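Local structure of metallo-carboxypeptidase (Pseudomonas aeruginosa, 4A39) at residues Y77-S82 / D275-H280; L38-D43 / L69-Q74; S82-V87 / P350-D355; F189-I194 / R368-G373. The protein probably acts as a zinc-dependent carboxypeptidase of the M14 family, cleaving residues from the C-terminal end of its substrates. All blocks are in the same frame, centred on the assembly; numbering follows the deposited sequence.

Contact 1 (Y77-S82 / D275-H280)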
# COMPACT_ATOMS: atom_id res chain seq x y z
N TYR A 77 12.33 3.87 9.81
CA TYR A 77 11.73 3.04 10.85
C TYR A 77 12.68 1.89 11.16
O TYR A 77 12.34 0.71 10.97
CB TYR A 77 10.37 2.52 10.35
CG TYR A 77 9.49 3.64 9.83
CD1 TYR A 77 9.00 4.62 10.70
CD2 TYR A 77 9.21 3.76 8.48
CE1 TYR A 77 8.24 5.69 10.22
CE2 TYR A 77 8.46 4.83 7.99
CZ TYR A 77 7.98 5.79 8.86
OH TYR A 77 7.25 6.86 8.39
N SER A 78 13.86 2.24 11.65
CA SER A 78 14.89 1.27 11.97
C SER A 78 14.52 0.24 13.03
O SER A 78 15.09 -0.85 13.05
CB SER A 78 16.18 1.99 12.39
OG SER A 78 15.99 2.80 13.54
N HIS A 79 13.58 0.57 13.91
CA HIS A 79 13.19 -0.40 14.93
C HIS A 79 12.35 -1.51 14.32
O HIS A 79 12.17 -2.56 14.92
CB HIS A 79 12.42 0.29 16.07
CG HIS A 79 12.03 -0.65 17.17
ND1 HIS A 79 11.01 -1.57 17.05
CD2 HIS A 79 12.55 -0.83 18.41
CE1 HIS A 79 10.92 -2.28 18.16
NE2 HIS A 79 11.84 -1.85 19.00
N ALA A 80 11.85 -1.28 13.10
CA ALA A 80 11.02 -2.28 12.43
C ALA A 80 11.80 -3.39 11.75
O ALA A 80 11.20 -4.32 11.21
CB ALA A 80 10.11 -1.59 11.42
N TRP A 81 13.13 -3.31 11.76
CA TRP A 81 13.94 -4.34 11.10
C TRP A 81 13.95 -5.64 11.89
O TRP A 81 14.13 -6.72 11.32
CB TRP A 81 15.38 -3.87 10.89
CG TRP A 81 15.53 -2.74 9.91
CD1 TRP A 81 16.04 -1.50 10.16
CD2 TRP A 81 15.18 -2.76 8.51
NE1 TRP A 81 16.04 -0.74 9.01
CE2 TRP A 81 15.52 -1.49 7.98
CE3 TRP A 81 14.63 -3.72 7.66
CZ2 TRP A 81 15.32 -1.16 6.63
CZ3 TRP A 81 14.43 -3.39 6.32
CH2 TRP A 81 14.77 -2.12 5.82
N SER A 82 13.78 -5.55 13.20
CA SER A 82 13.76 -6.74 14.04
C SER A 82 12.55 -7.60 13.66
O SER A 82 11.42 -7.12 13.63
CB SER A 82 13.68 -6.34 15.52
OG SER A 82 13.63 -7.48 16.35
N ASP A 275 2.41 -1.03 7.06
CA ASP A 275 3.18 -0.68 8.25
C ASP A 275 4.39 -1.59 8.37
O ASP A 275 4.26 -2.81 8.35
CB ASP A 275 2.33 -0.79 9.51
CG ASP A 275 3.06 -0.27 10.74
OD1 ASP A 275 3.14 0.97 10.91
OD2 ASP A 275 3.57 -1.09 11.53
N GLU A 276 5.55 -0.98 8.52
CA GLU A 276 6.82 -1.69 8.62
C GLU A 276 7.00 -2.50 9.90
O GLU A 276 7.49 -3.63 9.88
CB GLU A 276 7.98 -0.69 8.51
CG GLU A 276 8.04 0.07 7.17
CD GLU A 276 7.25 1.37 7.16
OE1 GLU A 276 6.34 1.55 8.01
OE2 GLU A 276 7.52 2.22 6.29
N GLU A 277 6.57 -1.92 11.02
CA GLU A 277 6.73 -2.52 12.34
C GLU A 277 5.78 -3.61 12.81
O GLU A 277 6.21 -4.68 13.25
CB GLU A 277 6.72 -1.39 13.37
CG GLU A 277 6.76 -1.81 14.84
CD GLU A 277 8.13 -2.29 15.27
OE1 GLU A 277 9.12 -1.60 14.96
OE2 GLU A 277 8.21 -3.34 15.94
N ILE A 278 4.49 -3.35 12.73
CA ILE A 278 3.48 -4.28 13.23
C ILE A 278 3.16 -5.46 12.31
O ILE A 278 2.72 -5.27 11.18
CB ILE A 278 2.18 -3.51 13.54
CG1 ILE A 278 2.49 -2.43 14.58
CG2 ILE A 278 1.09 -4.46 14.03
CD1 ILE A 278 1.35 -1.45 14.82
N PRO A 279 3.39 -6.69 12.80
CA PRO A 279 3.13 -7.90 12.01
C PRO A 279 1.67 -8.37 12.11
O PRO A 279 1.40 -9.51 12.49
CB PRO A 279 4.10 -8.90 12.61
CG PRO A 279 4.01 -8.56 14.07
CD PRO A 279 4.04 -7.03 14.08
N HIS A 280 0.75 -7.47 11.78
CA HIS A 280 -0.69 -7.76 11.82
C HIS A 280 -1.42 -6.79 10.90
O HIS A 280 -1.03 -5.63 10.79
CB HIS A 280 -1.25 -7.55 13.24
CG HIS A 280 -0.60 -8.41 14.28
ND1 HIS A 280 -0.95 -9.73 14.47
CD2 HIS A 280 0.38 -8.15 15.17
CE1 HIS A 280 -0.20 -10.24 15.43
NE2 HIS A 280 0.61 -9.30 15.87
O HOH W 1 10.36 -4.62 15.06
O HOH W 2 9.89 -4.14 8.60

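Contact 2 (L38-D43 / L69-Q74)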
# COMPACT_ATOMS: atom_id res chain seq x y z
N LEU A 38 25.85 -3.24 0.95
CA LEU A 38 24.98 -2.36 0.19
C LEU A 38 24.37 -1.31 1.11
O LEU A 38 24.35 -1.48 2.33
CB LEU A 38 23.83 -3.16 -0.43
CG LEU A 38 24.20 -4.39 -1.27
CD1 LEU A 38 22.95 -5.24 -1.47
CD2 LEU A 38 24.79 -3.96 -2.60
N ALA A 39 23.87 -0.23 0.52
CA ALA A 39 23.22 0.83 1.28
C ALA A 39 21.90 1.21 0.62
O ALA A 39 21.76 1.15 -0.60
CB ALA A 39 24.12 2.06 1.37
N ILE A 40 20.92 1.58 1.44
CA ILE A 40 19.62 1.98 0.92
C ILE A 40 19.73 3.46 0.54
O ILE A 40 20.40 4.24 1.22
CB ILE A 40 18.52 1.78 2.00
CG1 ILE A 40 18.53 0.32 2.47
CG2 ILE A 40 17.14 2.13 1.42
CD1 ILE A 40 17.57 0.03 3.62
N ARG A 41 19.09 3.83 -0.56
CA ARG A 41 19.12 5.20 -1.05
C ARG A 41 17.97 6.05 -0.51
O ARG A 41 16.81 5.63 -0.55
CB ARG A 41 19.07 5.21 -2.58
CG ARG A 41 19.29 6.58 -3.22
CD ARG A 41 18.47 6.71 -4.49
NE ARG A 41 17.07 6.98 -4.19
CZ ARG A 41 16.03 6.33 -4.71
NH1 ARG A 41 16.23 5.35 -5.58
NH2 ARG A 41 14.80 6.67 -4.36
N PRO A 42 18.26 7.26 -0.01
CA PRO A 42 17.20 8.13 0.50
C PRO A 42 16.27 8.59 -0.63
O PRO A 42 16.65 8.56 -1.80
CB PRO A 42 17.98 9.30 1.10
CG PRO A 42 19.28 8.67 1.52
CD PRO A 42 19.59 7.79 0.34
N ASP A 43 15.07 9.01 -0.27
CA ASP A 43 14.09 9.49 -1.25
C ASP A 43 14.66 10.61 -2.14
O ASP A 43 15.57 11.33 -1.74
CB ASP A 43 12.83 10.00 -0.53
CG ASP A 43 11.92 8.87 -0.09
OD1 ASP A 43 12.30 7.69 -0.26
OD2 ASP A 43 10.81 9.17 0.42
N LEU A 69 22.70 -4.61 4.57
CA LEU A 69 22.27 -3.25 4.24
C LEU A 69 22.88 -2.48 5.41
O LEU A 69 22.29 -2.39 6.48
CB LEU A 69 20.74 -3.15 4.23
CG LEU A 69 20.06 -4.11 3.25
CD1 LEU A 69 18.58 -3.76 3.15
CD2 LEU A 69 20.72 -4.02 1.88
N VAL A 70 24.08 -1.96 5.18
CA VAL A 70 24.86 -1.26 6.20
C VAL A 70 24.25 -0.04 6.87
O VAL A 70 24.62 0.28 8.00
CB VAL A 70 26.25 -0.85 5.65
CG1 VAL A 70 26.94 -2.06 5.04
CG2 VAL A 70 26.10 0.27 4.63
N ASN A 71 23.33 0.65 6.20
CA ASN A 71 22.74 1.85 6.79
C ASN A 71 21.31 1.67 7.27
O ASN A 71 20.58 2.64 7.47
CB ASN A 71 22.84 3.03 5.81
CG ASN A 71 22.04 2.81 4.54
OD1 ASN A 71 21.66 1.69 4.21
ND2 ASN A 71 21.80 3.90 3.80
N ALA A 72 20.91 0.42 7.49
CA ALA A 72 19.56 0.13 7.97
C ALA A 72 19.29 0.85 9.29
O ALA A 72 18.16 1.26 9.57
CB ALA A 72 19.39 -1.39 8.15
N GLY A 73 20.33 1.02 10.10
CA GLY A 73 20.16 1.69 11.38
C GLY A 73 19.73 3.15 11.27
O GLY A 73 19.22 3.72 12.24
N GLN A 74 19.94 3.76 10.10
CA GLN A 74 19.57 5.16 9.89
C GLN A 74 18.27 5.31 9.12
O GLN A 74 17.89 6.43 8.77
CB GLN A 74 20.66 5.90 9.12
CG GLN A 74 22.02 5.98 9.79
CD GLN A 74 23.02 6.74 8.95
OE1 GLN A 74 23.37 6.33 7.84
NE2 GLN A 74 23.50 7.87 9.47

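Contact 3 (S82-V87 / P350-D355)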
# COMPACT_ATOMS: atom_id res chain seq x y z
N SER A 82 13.78 -5.55 13.20
CA SER A 82 13.76 -6.74 14.04
C SER A 82 12.55 -7.60 13.66
O SER A 82 11.42 -7.12 13.63
CB SER A 82 13.68 -6.34 15.52
OG SER A 82 13.63 -7.48 16.35
N GLY A 83 12.81 -8.87 13.36
CA GLY A 83 11.74 -9.78 12.99
C GLY A 83 11.36 -9.73 11.52
O GLY A 83 10.49 -10.48 11.07
N TYR A 84 12.01 -8.86 10.76
CA TYR A 84 11.73 -8.73 9.34
C TYR A 84 12.62 -9.63 8.49
O TYR A 84 13.84 -9.69 8.69
CB TYR A 84 11.91 -7.28 8.87
CG TYR A 84 11.84 -7.15 7.37
CD1 TYR A 84 10.62 -7.17 6.70
CD2 TYR A 84 13.01 -7.11 6.61
CE1 TYR A 84 10.56 -7.17 5.30
CE2 TYR A 84 12.96 -7.11 5.22
CZ TYR A 84 11.74 -7.15 4.57
OH TYR A 84 11.71 -7.18 3.20
N GLN A 85 12.01 -10.33 7.54
CA GLN A 85 12.73 -11.21 6.63
C GLN A 85 12.60 -10.64 5.22
O GLN A 85 11.49 -10.40 4.75
CB GLN A 85 12.13 -12.62 6.66
CG GLN A 85 12.06 -13.27 8.05
CD GLN A 85 13.42 -13.39 8.72
OE1 GLN A 85 13.76 -12.60 9.61
NE2 GLN A 85 14.20 -14.36 8.28
N ALA A 86 13.74 -10.43 4.56
CA ALA A 86 13.76 -9.89 3.20
C ALA A 86 13.08 -10.83 2.21
O ALA A 86 13.04 -12.04 2.42
CB ALA A 86 15.19 -9.63 2.76
N VAL A 87 12.56 -10.26 1.12
CA VAL A 87 11.89 -11.05 0.10
C VAL A 87 12.79 -11.15 -1.13
O VAL A 87 13.53 -10.21 -1.45
CB VAL A 87 10.55 -10.40 -0.31
CG1 VAL A 87 9.64 -11.43 -0.94
CG2 VAL A 87 9.88 -9.77 0.91
N PRO A 350 0.96 -5.50 6.85
CA PRO A 350 2.36 -5.64 7.27
C PRO A 350 3.41 -5.95 6.21
O PRO A 350 3.14 -6.63 5.23
CB PRO A 350 2.29 -6.75 8.30
CG PRO A 350 1.27 -7.68 7.68
CD PRO A 350 0.19 -6.71 7.20
N PHE A 351 4.62 -5.43 6.43
CA PHE A 351 5.75 -5.72 5.56
C PHE A 351 6.31 -7.07 6.01
O PHE A 351 7.04 -7.72 5.26
CB PHE A 351 6.86 -4.67 5.68
CG PHE A 351 6.64 -3.46 4.82
CD1 PHE A 351 5.88 -2.39 5.28
CD2 PHE A 351 7.19 -3.40 3.55
CE1 PHE A 351 5.67 -1.27 4.48
CE2 PHE A 351 6.98 -2.29 2.73
CZ PHE A 351 6.22 -1.22 3.20
N LYS A 352 5.99 -7.45 7.24
CA LYS A 352 6.44 -8.72 7.82
C LYS A 352 5.40 -9.78 7.45
O LYS A 352 5.15 -10.01 6.27
CB LYS A 352 6.57 -8.57 9.35
CG LYS A 352 7.67 -7.59 9.77
CD LYS A 352 7.65 -7.33 11.27
CE LYS A 352 8.76 -6.37 11.68
NZ LYS A 352 8.74 -6.11 13.15
N ASP A 353 4.78 -10.41 8.45
CA ASP A 353 3.75 -11.41 8.19
C ASP A 353 2.54 -10.98 9.01
O ASP A 353 2.64 -10.07 9.82
CB ASP A 353 4.22 -12.80 8.66
CG ASP A 353 3.42 -13.96 8.05
OD1 ASP A 353 2.39 -13.74 7.39
OD2 ASP A 353 3.84 -15.12 8.24
N HIS A 354 1.39 -11.61 8.75
CA HIS A 354 0.19 -11.35 9.54
C HIS A 354 0.30 -12.52 10.50
O HIS A 354 -0.16 -13.62 10.21
CB HIS A 354 -1.06 -11.48 8.66
CG HIS A 354 -2.35 -11.26 9.40
ND1 HIS A 354 -3.33 -12.22 9.49
CD2 HIS A 354 -2.82 -10.18 10.07
CE1 HIS A 354 -4.35 -11.75 10.18
NE2 HIS A 354 -4.07 -10.51 10.55
N ASP A 355 0.95 -12.28 11.64
CA ASP A 355 1.20 -13.33 12.62
C ASP A 355 0.02 -14.16 13.11
O ASP A 355 0.21 -15.26 13.61
CB ASP A 355 1.98 -12.76 13.80
CG ASP A 355 3.44 -12.54 13.47
OD1 ASP A 355 3.84 -12.84 12.32
OD2 ASP A 355 4.20 -12.08 14.35

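Contact 4 (F189-I194 / R368-G373)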
# COMPACT_ATOMS: atom_id res chain seq x y z
N PHE A 189 -3.46 -4.64 -3.12
CA PHE A 189 -4.80 -4.68 -2.52
C PHE A 189 -5.81 -4.20 -3.58
O PHE A 189 -6.88 -4.79 -3.75
CB PHE A 189 -4.82 -3.76 -1.29
CG PHE A 189 -6.19 -3.55 -0.67
CD1 PHE A 189 -7.10 -2.66 -1.24
CD2 PHE A 189 -6.53 -4.18 0.53
CE1 PHE A 189 -8.33 -2.41 -0.64
CE2 PHE A 189 -7.76 -3.93 1.15
CZ PHE A 189 -8.66 -3.04 0.56
N MET A 190 -5.47 -3.13 -4.29
CA MET A 190 -6.35 -2.59 -5.32
C MET A 190 -6.54 -3.56 -6.48
O MET A 190 -7.63 -3.65 -7.04
CB MET A 190 -5.79 -1.26 -5.84
CG MET A 190 -5.63 -0.19 -4.76
SD MET A 190 -7.18 0.28 -3.94
CE MET A 190 -7.92 1.32 -5.20
N GLU A 191 -5.49 -4.30 -6.84
CA GLU A 191 -5.60 -5.27 -7.93
C GLU A 191 -6.62 -6.36 -7.57
O GLU A 191 -7.40 -6.79 -8.42
CB GLU A 191 -4.24 -5.91 -8.24
CG GLU A 191 -4.32 -6.99 -9.32
CD GLU A 191 -2.96 -7.54 -9.71
OE1 GLU A 191 -2.08 -6.75 -10.11
OE2 GLU A 191 -2.77 -8.77 -9.62
N GLY A 192 -6.61 -6.80 -6.32
CA GLY A 192 -7.55 -7.82 -5.89
C GLY A 192 -8.97 -7.31 -5.93
O GLY A 192 -9.89 -8.01 -6.36
N LEU A 193 -9.15 -6.07 -5.48
CA LEU A 193 -10.45 -5.43 -5.46
C LEU A 193 -11.01 -5.35 -6.88
O LEU A 193 -12.13 -5.79 -7.16
CB LEU A 193 -10.31 -4.03 -4.84
CG LEU A 193 -11.54 -3.19 -4.50
CD1 LEU A 193 -11.13 -2.09 -3.52
CD2 LEU A 193 -12.13 -2.59 -5.77
N ILE A 194 -10.21 -4.81 -7.80
CA ILE A 194 -10.65 -4.67 -9.19
C ILE A 194 -10.87 -6.00 -9.89
O ILE A 194 -11.83 -6.15 -10.65
CB ILE A 194 -9.64 -3.80 -9.99
CG1 ILE A 194 -9.86 -2.32 -9.67
CG2 ILE A 194 -9.82 -4.01 -11.48
CD1 ILE A 194 -9.60 -1.95 -8.23
N ARG A 368 -1.97 -12.19 -0.79
CA ARG A 368 -2.79 -12.01 0.41
C ARG A 368 -3.36 -10.59 0.44
O ARG A 368 -4.45 -10.37 0.97
CB ARG A 368 -1.96 -12.33 1.66
CG ARG A 368 -1.60 -13.81 1.76
CD ARG A 368 -0.59 -14.10 2.85
NE ARG A 368 -1.18 -14.16 4.19
CZ ARG A 368 -0.47 -14.35 5.29
NH1 ARG A 368 0.85 -14.49 5.22
NH2 ARG A 368 -1.08 -14.41 6.48
N SER A 369 -2.63 -9.64 -0.14
CA SER A 369 -3.10 -8.26 -0.20
C SER A 369 -4.32 -8.20 -1.12
O SER A 369 -5.31 -7.55 -0.81
CB SER A 369 -1.99 -7.35 -0.74
OG SER A 369 -0.86 -7.36 0.12
N LYS A 370 -4.22 -8.90 -2.25
CA LYS A 370 -5.32 -8.97 -3.21
C LYS A 370 -6.56 -9.57 -2.54
O LYS A 370 -7.67 -9.09 -2.74
CB LYS A 370 -4.92 -9.84 -4.41
CG LYS A 370 -3.88 -9.20 -5.32
CD LYS A 370 -3.49 -10.09 -6.49
CE LYS A 370 -4.67 -10.34 -7.43
NZ LYS A 370 -4.20 -11.06 -8.64
N ARG A 371 -6.35 -10.61 -1.74
CA ARG A 371 -7.46 -11.28 -1.06
C ARG A 371 -8.13 -10.35 -0.06
O ARG A 371 -9.36 -10.33 0.07
CB ARG A 371 -6.96 -12.54 -0.35
CG ARG A 371 -8.05 -13.58 -0.10
CD ARG A 371 -8.18 -13.96 1.37
NE ARG A 371 -6.93 -14.43 1.97
CZ ARG A 371 -6.28 -15.53 1.60
NH1 ARG A 371 -6.74 -16.29 0.61
NH2 ARG A 371 -5.15 -15.86 2.22
N LEU A 372 -7.33 -9.57 0.67
CA LEU A 372 -7.89 -8.65 1.65
C LEU A 372 -8.77 -7.64 0.92
O LEU A 372 -9.82 -7.23 1.43
CB LEU A 372 -6.78 -7.93 2.42
CG LEU A 372 -7.25 -6.97 3.52
CD1 LEU A 372 -7.91 -7.75 4.65
CD2 LEU A 372 -6.05 -6.19 4.05
N GLY A 373 -8.35 -7.23 -0.28
CA GLY A 373 -9.14 -6.29 -1.04
C GLY A 373 -10.51 -6.87 -1.36
O GLY A 373 -11.53 -6.19 -1.29

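Contact 1 (Y77-S82 / D275-H280)
A single direct hydrogen bond joins the two loops: ND1 of His-79 donates to OE1 of Glu-277 over 2.8 Å, nearly straight at 166°. This His-carboxylate pair is skewed, because OE1 lies in the imidazole plane at the ring edge while ND1 sits above the carboxylate plane. Glu-277 reaches it with CG anti to its backbone N (chi1 175°) and a bend at chi2. Two waters intervene. One lies 2.7 Å from both His-79 O and Glu-277 OE2, with more acceptors in reach than protons; the other links the backbones, 2.9 Å from Ala-80 O and 2.8 Å from Glu-276 O. Apolar packing centres on Ala-80, whose CB presses on the 276-277 peptide and lies 3.7 Å from CB of Glu-276. The Glu-276 chain then bends at chi2 and brings OE2 obliquely to the Tyr-77 ring, 3.2 Å from CD2, with ring and carboxylate planes 45° apart. Within the second loop, Asp-275 OD2 accepts from Ile-278 N at 2.7 Å, an Asx motif that ties the turn together, while Asp-275 OD1 bonds Tyr-319 of the ligand pocket. Tyr-77 comes within about 5 Å of the bound inhibitor, side chain to ligand, so the N-terminal domain borders the active site here. The 3-10 turn 78-80, between strands 65-69 and 87-89, thus meets the loop running from strand 268-275 to strand 282-284.

Contact 2 (L38-D43 / L69-Q74)
Where strands 36-39 and 65-69 run side by side in parallel, inside the mixed sheet of the N-terminal domain, the pairing ends in a type I turn, Leu-69 to Ala-72. The last sheet bond is backbone to backbone: Val-70 N donates to Leu-38 O at 2.9 Å, nearly along the C=O axis, and the CA-H of Leu-69 leans on the same oxygen. Beyond it an asparagine takes over from the strand. The carboxamide of Asn-71 grips both backbone polar atoms of Ile-40: OD1 receives Ile-40 N at 2.9 Å on an in-plane lone pair, almost straight at 171°, and ND2 donates one N-H to a lone pair of Ile-40 O at 3.0 Å. Two bonds to one residue fix the rotation of the amide, whose CG occupies the crowded position between backbone N and carbonyl carbon (chi1 64°). Apolar contact flanks this grip. CD2 of Leu-69 meets CB of Leu-38 at 4.0 Å, while the other branch crosses Ile-40 obliquely: CD1 of Leu-69 lies 4.0 Å from CD1 of Ile-40. Ala-39 CB touches CG2 of Val-70 more loosely, at 4.2 Å. Leu-69 also packs on Leu-107 and Phe-109 of strand 106-111, and Leu-38 and Val-70 rest on Val-27 and Ile-28 of strand 26-29, respectively, so the contact spans the sheet between its neighbours 106-111 and 26-29.

Contact 3 (S82-V87 / P350-D355)
Lys-352 forms the polar link of this domain interface, where a loop of the N-terminal beta-sheet domain meets the loop after strand 343-350 of the zinc carboxypeptidase domain. Its NZ donates to Ser-82 O at 2.9 Å, nearly along the C=O axis, and also to Glu-277 O, so the ammonium ties together backbone carbonyls from both domains. The side chain gets there fully extended beyond CG, with CG anti to the carbonyl carbon (chi1 -65°), and its methylenes run past Gly-83 and Tyr-84; CE comes 3.4 Å from Ser-82 O. Gly-83 has a positive phi (85°), a conformation that calls for glycine, and it turns the chain from Ser-82 toward the tyrosine. Tyr-84, with CG anti to its backbone N (chi1 171°), presents its ring edge to the other loop. Phe-351 O lies in the plane of that ring, and CG of Lys-352 is also at the edge, 4.3 Å from CD1 of Tyr-84. In the next shell, Tyr-84 OH bonds Tyr-122 O, and the Tyr-122 ring meets the Tyr-84 ring and stacks on Phe-351. Arg-97 NH2 bonds Phe-351 O, the same carbonyl met by the tyrosine edge. Phe-351 leads its ring away toward the catalytic centre, its side chain about 4 Å from that of the zinc ligand Glu-183, so the interface lies close to the metal site. The nearest atom of the Tyr-84 ring to this second loop is CE1, 3.6 Å from Phe-351 O.

Contact 4 (F189-I194 / R368-G373)
Two helices of the zinc carboxypeptidase fold, 185-196 and 366-383, cross here in a buried contact through a pair of glycines, their local axes only 6.4 Å apart at -50°. Along segment 368-373, Ser-369 comes first. Its carbonyl O receives the CA-H of Phe-189 at 3.4 Å, while its own OG turns back to Ser-365 O. Lys-370 follows and meets Gly-192, which, having no side chain, lets its CA lie against Lys-370 O. That carbonyl takes the CA-H of Gly-192 at 3.4 Å, and CB of Lys-370 lies 3.6 Å from the same CA. Both CA-H...O contacts thus run from helix 185-196 to carbonyls of helix 366-383 at the close crossing. The rest of the lysine bends at chi3 (64°) and crosses Glu-191 obliquely, NZ forming a salt bridge with OE2 on its anti lone pair at 2.9 Å. Both charges have further partners: Lys-370 NZ pairs with Glu-195, and Glu-191 OE1 with Tyr-126 and Arg-130, so this charged network probably holds both side chains in place. Leu-372 then packs CG on the Phe-189 ring, 3.9 Å from CE2, and reaches Met-349 of strand 343-350, which also touches Phe-189. Last, Gly-373, also without a side chain, lies against Phe-189. The ring is set there with CG anti to the backbone N (chi1 173°), and it receives a CH-pi contact over one face: CA of Gly-373 stands 3.6 Å from the centroid of the Phe-189 ring.

Contact 2 closes first along the chain and lies wholly in the N-terminal sheet domain. Contacts 1 and 3 join that domain to the zinc carboxypeptidase domain; their segments alternate in sequence, they share Ser-82, and their centres are 8 Å apart. Trp-81 connects this interface to contact 2, its NE1 probably bonding Ala-72 O. Contact 4, inside the catalytic domain, has its centre about 19 Å from that of contact 3, yet the Asp-353 to Arg-368 salt bridge links the two. Contacts 2 and 4 lie 30 Å apart, on opposite sides of the chain's centre. The loop between strands 65-69 and 87-89 thereby bridges sheet and active-site surroundings.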